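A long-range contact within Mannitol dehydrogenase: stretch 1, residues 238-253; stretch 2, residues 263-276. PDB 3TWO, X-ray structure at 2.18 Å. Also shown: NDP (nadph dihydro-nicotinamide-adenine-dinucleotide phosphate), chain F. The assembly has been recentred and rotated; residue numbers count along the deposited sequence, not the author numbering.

Stretch 1 (238-253) IISTIPTHYDLKDYLK
Stretch 2, residues 263-276: LVGLPPVEVAPVLS

Two stretches of one chain of mannitol dehydrogenase run side by side in the same direction and bury 872 Å² between them; stretch 1 passes from strand 238-240 through a loop into a helix beginning around Leu248, while stretch 2 is mostly extended loop ending in strand 274-276. Leu263 (phi/psi -108/120) forms a parallel bridge with Ser240 (-102/117), CA to CA 5.1 Å, their side chains on the same face of the sheet. Leu263, chi1 m and chi2 t, sends CD2 to 3.4 Å from Leu248 CD2 and 4.0 Å from Ser240 CB. Leu263 CD2 also lies 4.0 Å from Tyr246 OH, the acceptor of a 2.8 Å hydrogen bond from Ser240 OG (chi1 t), so the apolar methyl packs beside a paired hydroxyl.

At Val264 the backbone leaves the strand (-119/-27), and this turn lets two successive amides share one acceptor: Val264 N donates to Ser240 O at 3.0 Å and Gly265 N to the same Ser240 O at 2.9 Å, with N-H...O angles of 157° and 160°. Val264, chi1 m, sets CG2 3.8 Å from Thr241 CG2 and 4.1 Å from Ile239 CG1. Gly265 (-69/147) is the tightest crossing in the register, its CA 3.9 Å from Thr241 CA; an ideal CB here would point toward stretch 1 and fall 2.5 Å from both Thr241 C and Ile242 O, a clash with the backbone. Leu266 (-135/79) turns its CA-to-CB bond away, and its N donates to NDP O3D at 2.9 Å; across the contact, Thr244 OG1 (chi1 p) donates to NDP N7A, also at 2.9 Å, so both stretches hold the cofactor.

Pro267 (-67/171, C-gamma exo) pairs with Pro243, CA to CA 4.1 Å. Its CA makes a CA-H...O contact of 3.2 Å with Pro243 O, while its CG sits 3.4 Å from Thr244 O and, at the edge of the Tyr246 ring, 4.3 Å from Tyr246 CE2. Pro268 CD lies 3.3 Å from Pro243 O. The chain then turns, Val271 N donating to Pro268 O at 3.0 Å, with Val269 and Glu270 out of reach. Val271 (-118/4, chi1 m) points toward stretch 1, its CB 3.8 Å from His245 CB; its O meets the edge of the His245 ring (chi1 t), 3.1 Å from His245 CD2.

Pro273 (-82/156, C-gamma endo) covers one face of the Tyr246 ring (chi1 p, chi2 113°): Pro273 CG stands 4.1 Å from the Tyr246 ring centroid, 24° off the normal, a CH-pi contact, and 3.8 Å from Leu248 CG. Pro273 CB is 3.1 Å from Tyr246 O. Val274 points away, whereas Leu275 (-127/132, chi1 m, chi2 t) brings its end in, CG 3.7 Å from Leu248 CB, CD2 3.8 Å from Lys249 CG and CD1 4.3 Å from Leu252 CD2. The N-to-C directions of strand 274-276 and helix 248-252 make an angle of 70°, with the axes 9.3 Å apart at closest approach.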

# COMPACT_ATOMS: atom_id res chain seq x y z
N ILE B 238 -10.12 -5.38 4.26
CA ILE B 238 -9.52 -6.40 5.11
C ILE B 238 -8.64 -5.70 6.16
O ILE B 238 -7.80 -4.84 5.80
CB ILE B 238 -8.65 -7.38 4.32
CG1 ILE B 238 -9.50 -8.22 3.32
CG2 ILE B 238 -7.89 -8.35 5.24
CD1 ILE B 238 -8.66 -9.07 2.34
N ILE B 239 -8.81 -6.07 7.44
CA ILE B 239 -7.86 -5.60 8.47
C ILE B 239 -7.07 -6.80 8.95
O ILE B 239 -7.67 -7.82 9.31
CB ILE B 239 -8.58 -4.87 9.65
CG1 ILE B 239 -7.61 -4.46 10.75
CG2 ILE B 239 -9.78 -5.74 10.21
CD1 ILE B 239 -8.23 -3.58 11.79
N SER B 240 -5.75 -6.72 8.86
CA SER B 240 -4.89 -7.80 9.28
C SER B 240 -4.27 -7.51 10.66
O SER B 240 -3.50 -6.56 10.82
CB SER B 240 -3.77 -8.05 8.29
OG SER B 240 -2.99 -9.13 8.75
N THR B 241 -4.62 -8.35 11.64
CA THR B 241 -4.07 -8.20 12.97
C THR B 241 -3.04 -9.29 13.25
O THR B 241 -2.69 -9.49 14.41
CB THR B 241 -5.14 -8.35 14.05
OG1 THR B 241 -5.45 -9.76 14.23
CG2 THR B 241 -6.41 -7.53 13.67
N ILE B 242 -2.62 -10.03 12.21
CA ILE B 242 -1.79 -11.22 12.39
C ILE B 242 -0.40 -10.87 13.00
O ILE B 242 0.30 -10.05 12.45
CB ILE B 242 -1.55 -11.93 11.05
CG1 ILE B 242 -2.85 -12.55 10.55
CG2 ILE B 242 -0.49 -12.99 11.21
CD1 ILE B 242 -2.80 -13.07 9.06
N PRO B 243 0.00 -11.52 14.13
CA PRO B 243 1.29 -11.19 14.80
C PRO B 243 2.42 -12.21 14.52
O PRO B 243 3.48 -12.13 15.17
CB PRO B 243 0.90 -11.27 16.27
CG PRO B 243 -0.01 -12.55 16.27
CD PRO B 243 -0.85 -12.40 14.98
N THR B 244 2.18 -13.19 13.64
CA THR B 244 3.18 -14.20 13.28
C THR B 244 3.48 -14.06 11.73
O THR B 244 2.88 -13.22 11.02
CB THR B 244 2.70 -15.68 13.56
OG1 THR B 244 1.59 -15.98 12.71
CG2 THR B 244 2.28 -15.93 15.07
N HIS B 245 4.40 -14.88 11.23
CA HIS B 245 4.78 -14.82 9.82
C HIS B 245 3.59 -15.18 8.90
O HIS B 245 2.84 -16.13 9.19
CB HIS B 245 5.94 -15.80 9.52
CG HIS B 245 6.30 -15.86 8.07
ND1 HIS B 245 6.03 -16.95 7.28
CD2 HIS B 245 6.90 -14.95 7.27
CE1 HIS B 245 6.44 -16.72 6.04
NE2 HIS B 245 6.99 -15.52 6.01
N TYR B 246 3.45 -14.41 7.81
CA TYR B 246 2.50 -14.72 6.77
C TYR B 246 2.89 -13.97 5.51
O TYR B 246 3.84 -13.21 5.49
CB TYR B 246 1.06 -14.39 7.19
CG TYR B 246 0.72 -12.92 7.34
CD1 TYR B 246 -0.19 -12.31 6.46
CD2 TYR B 246 1.26 -12.15 8.39
CE1 TYR B 246 -0.56 -10.98 6.61
CE2 TYR B 246 0.88 -10.79 8.56
CZ TYR B 246 -0.04 -10.22 7.68
OH TYR B 246 -0.40 -8.87 7.85
N ASP B 247 2.13 -14.20 4.45
CA ASP B 247 2.43 -13.61 3.18
C ASP B 247 1.33 -12.58 2.92
O ASP B 247 0.17 -12.94 2.75
CB ASP B 247 2.49 -14.72 2.10
CG ASP B 247 2.69 -14.16 0.69
OD1 ASP B 247 2.84 -14.95 -0.26
OD2 ASP B 247 2.72 -12.93 0.51
N LEU B 248 1.68 -11.29 2.92
CA LEU B 248 0.70 -10.26 2.62
C LEU B 248 -0.05 -10.55 1.27
O LEU B 248 -1.20 -10.17 1.13
CB LEU B 248 1.36 -8.83 2.57
CG LEU B 248 1.72 -8.23 3.90
CD1 LEU B 248 2.80 -7.10 3.77
CD2 LEU B 248 0.46 -7.77 4.69
N LYS B 249 0.60 -11.17 0.27
CA LYS B 249 -0.09 -11.38 -1.02
C LYS B 249 -1.34 -12.21 -0.91
O LYS B 249 -2.27 -11.99 -1.66
CB LYS B 249 0.81 -12.00 -2.13
CG LYS B 249 1.96 -11.05 -2.53
CD LYS B 249 2.94 -11.72 -3.55
CE LYS B 249 3.46 -13.09 -3.13
NZ LYS B 249 4.49 -12.93 -2.00
N ASP B 250 -1.35 -13.16 0.03
CA ASP B 250 -2.49 -14.07 0.21
C ASP B 250 -3.74 -13.30 0.56
O ASP B 250 -4.82 -13.76 0.24
CB ASP B 250 -2.20 -15.06 1.34
CG ASP B 250 -1.21 -16.09 0.95
OD1 ASP B 250 -1.09 -16.41 -0.25
OD2 ASP B 250 -0.57 -16.60 1.85
N TYR B 251 -3.58 -12.18 1.26
CA TYR B 251 -4.70 -11.23 1.59
C TYR B 251 -4.95 -10.18 0.54
O TYR B 251 -6.10 -9.91 0.22
CB TYR B 251 -4.55 -10.57 2.96
CG TYR B 251 -4.75 -11.65 4.02
CD1 TYR B 251 -3.64 -12.32 4.60
CD2 TYR B 251 -6.05 -12.09 4.35
CE1 TYR B 251 -3.85 -13.37 5.55
CE2 TYR B 251 -6.28 -13.16 5.28
CZ TYR B 251 -5.19 -13.76 5.89
OH TYR B 251 -5.44 -14.80 6.78
N LEU B 252 -3.88 -9.58 0.01
CA LEU B 252 -4.04 -8.51 -0.97
C LEU B 252 -4.79 -9.03 -2.19
O LEU B 252 -5.68 -8.37 -2.70
CB LEU B 252 -2.66 -7.89 -1.36
CG LEU B 252 -2.62 -6.80 -2.44
CD1 LEU B 252 -3.40 -5.53 -1.98
CD2 LEU B 252 -1.21 -6.38 -2.78
N LYS B 253 -4.48 -10.23 -2.64
CA LYS B 253 -5.20 -10.81 -3.76
C LYS B 253 -6.72 -11.00 -3.47
O LYS B 253 -7.47 -11.17 -4.40
CB LYS B 253 -4.62 -12.15 -4.20
CG LYS B 253 -4.75 -13.22 -3.11
CD LYS B 253 -5.17 -14.56 -3.69
CE LYS B 253 -4.07 -15.32 -4.41
NZ LYS B 253 -2.73 -14.85 -4.00
N LEU B 263 -3.34 -2.68 7.68
CA LEU B 263 -2.39 -3.49 8.43
C LEU B 263 -2.27 -2.88 9.81
O LEU B 263 -1.85 -1.72 9.94
CB LEU B 263 -1.01 -3.49 7.75
CG LEU B 263 -1.01 -3.98 6.32
CD1 LEU B 263 0.34 -3.80 5.59
CD2 LEU B 263 -1.57 -5.45 6.17
N VAL B 264 -2.61 -3.66 10.84
CA VAL B 264 -2.27 -3.27 12.22
C VAL B 264 -1.35 -4.25 12.93
O VAL B 264 -0.60 -3.83 13.83
CB VAL B 264 -3.53 -3.04 13.08
CG1 VAL B 264 -4.38 -1.88 12.41
CG2 VAL B 264 -4.33 -4.33 13.18
N GLY B 265 -1.39 -5.53 12.54
CA GLY B 265 -0.59 -6.55 13.20
C GLY B 265 0.92 -6.42 12.95
O GLY B 265 1.38 -5.99 11.85
N LEU B 266 1.71 -6.79 13.94
CA LEU B 266 3.13 -6.41 13.95
C LEU B 266 4.01 -7.62 14.33
O LEU B 266 4.46 -7.75 15.50
CB LEU B 266 3.27 -5.29 14.96
CG LEU B 266 3.84 -3.92 14.67
CD1 LEU B 266 4.06 -3.56 13.19
CD2 LEU B 266 2.96 -2.95 15.40
N PRO B 267 4.24 -8.53 13.36
CA PRO B 267 5.01 -9.73 13.75
C PRO B 267 6.44 -9.40 14.12
O PRO B 267 6.88 -8.25 13.96
CB PRO B 267 4.98 -10.62 12.49
CG PRO B 267 3.90 -10.02 11.59
CD PRO B 267 3.90 -8.53 11.92
N PRO B 268 7.18 -10.40 14.66
CA PRO B 268 8.58 -10.06 15.01
C PRO B 268 9.28 -9.62 13.73
O PRO B 268 8.95 -10.15 12.64
CB PRO B 268 9.15 -11.39 15.51
CG PRO B 268 7.90 -12.17 16.06
CD PRO B 268 6.72 -11.71 15.19
N VAL B 269 10.24 -8.70 13.85
CA VAL B 269 10.80 -8.03 12.71
C VAL B 269 11.49 -9.01 11.80
O VAL B 269 11.43 -8.87 10.61
CB VAL B 269 11.75 -6.83 13.02
CG1 VAL B 269 10.97 -5.68 13.60
CG2 VAL B 269 12.94 -7.23 13.88
N GLU B 270 12.08 -10.05 12.35
CA GLU B 270 12.81 -10.94 11.46
C GLU B 270 11.88 -11.76 10.56
O GLU B 270 12.36 -12.28 9.58
CB GLU B 270 13.77 -11.85 12.25
CG GLU B 270 12.99 -12.79 13.18
CD GLU B 270 13.84 -13.88 13.78
OE1 GLU B 270 13.37 -15.06 13.80
OE2 GLU B 270 14.99 -13.56 14.22
N VAL B 271 10.58 -11.90 10.87
CA VAL B 271 9.66 -12.68 10.04
C VAL B 271 8.53 -11.83 9.46
O VAL B 271 7.66 -12.35 8.76
CB VAL B 271 9.04 -13.92 10.79
CG1 VAL B 271 10.14 -14.82 11.44
CG2 VAL B 271 7.98 -13.46 11.86
N ALA B 272 8.56 -10.52 9.69
CA ALA B 272 7.45 -9.66 9.24
C ALA B 272 7.41 -9.49 7.71
O ALA B 272 8.42 -9.35 7.07
CB ALA B 272 7.48 -8.34 9.93
N PRO B 273 6.19 -9.53 7.13
CA PRO B 273 6.15 -9.65 5.65
C PRO B 273 6.35 -8.32 4.98
O PRO B 273 6.12 -7.29 5.60
CB PRO B 273 4.76 -10.21 5.38
CG PRO B 273 3.94 -9.75 6.56
CD PRO B 273 4.89 -9.80 7.76
N VAL B 274 6.81 -8.34 3.74
CA VAL B 274 6.89 -7.14 2.95
C VAL B 274 6.07 -7.28 1.62
O VAL B 274 5.65 -8.40 1.23
CB VAL B 274 8.37 -6.85 2.61
CG1 VAL B 274 9.32 -6.94 3.92
CG2 VAL B 274 8.88 -7.81 1.53
N LEU B 275 5.87 -6.16 0.91
CA LEU B 275 5.36 -6.21 -0.43
C LEU B 275 6.33 -5.42 -1.30
O LEU B 275 6.74 -4.33 -0.93
CB LEU B 275 3.95 -5.59 -0.47
CG LEU B 275 2.79 -6.46 0.07
CD1 LEU B 275 1.55 -5.59 0.36
CD2 LEU B 275 2.46 -7.65 -0.91
N SER B 276 6.73 -5.97 -2.43
CA SER B 276 7.57 -5.26 -3.38
C SER B 276 6.74 -4.52 -4.42
O SER B 276 5.54 -4.81 -4.58
CB SER B 276 8.50 -6.25 -4.12
OG SER B 276 7.84 -6.78 -5.24
PA NDP F . -3.47 -11.71 20.20
O1A NDP F . -2.63 -12.92 20.12
O2A NDP F . -4.91 -11.62 20.83
O5B NDP F . -4.25 -12.16 18.84
C5B NDP F . -3.52 -12.64 17.59
C4B NDP F . -4.46 -13.57 16.83
O4B NDP F . -4.03 -13.94 15.46
C3B NDP F . -4.63 -14.87 17.64
O3B NDP F . -6.07 -15.18 17.69
C2B NDP F . -3.87 -15.91 16.76
O2B NDP F . -4.53 -17.17 16.96
C1B NDP F . -4.18 -15.42 15.33
N9A NDP F . -3.11 -15.72 14.36
C8A NDP F . -1.79 -15.80 14.64
N7A NDP F . -1.16 -16.03 13.50
C5A NDP F . -2.06 -16.09 12.52
C6A NDP F . -1.96 -16.30 11.15
N6A NDP F . -0.77 -16.52 10.50
N1A NDP F . -3.10 -16.31 10.47
C2A NDP F . -4.28 -16.10 11.02
N3A NDP F . -4.40 -15.88 12.31
C4A NDP F . -3.29 -15.89 13.07
O3 NDP F . -2.94 -10.41 19.48
PN NDP F . -3.52 -9.00 19.60
O1N NDP F . -4.87 -8.89 18.99
O2N NDP F . -3.35 -8.33 20.99
O5D NDP F . -2.50 -8.20 18.71
C5D NDP F . -2.23 -8.73 17.32
C4D NDP F . -1.01 -7.95 16.67
O4D NDP F . -1.49 -6.59 16.63
C3D NDP F . 0.31 -7.94 17.48
O3D NDP F . 1.42 -8.05 16.54
C2D NDP F . 0.23 -6.57 18.19
O2D NDP F . 1.50 -6.08 18.44
C1D NDP F . -0.41 -5.72 17.06
N1N NDP F . -0.96 -4.40 17.52
C2N NDP F . -0.75 -3.28 16.69
C3N NDP F . -1.23 -2.03 17.05
C7N NDP F . -1.07 -0.86 16.09
O7N NDP F . -0.88 -1.06 14.88
N7N NDP F . -1.39 0.33 16.59
C4N NDP F . -1.90 -1.88 18.29
C5N NDP F . -2.16 -3.01 19.12
C6N NDP F . -1.68 -4.25 18.76
P2B NDP F . -3.77 -18.53 17.14
O1X NDP F . -4.45 -19.19 18.47
O2X NDP F . -3.83 -19.30 15.89
O3X NDP F . -2.27 -18.18 17.55
O HOH W 1 6.03 -10.58 -1.47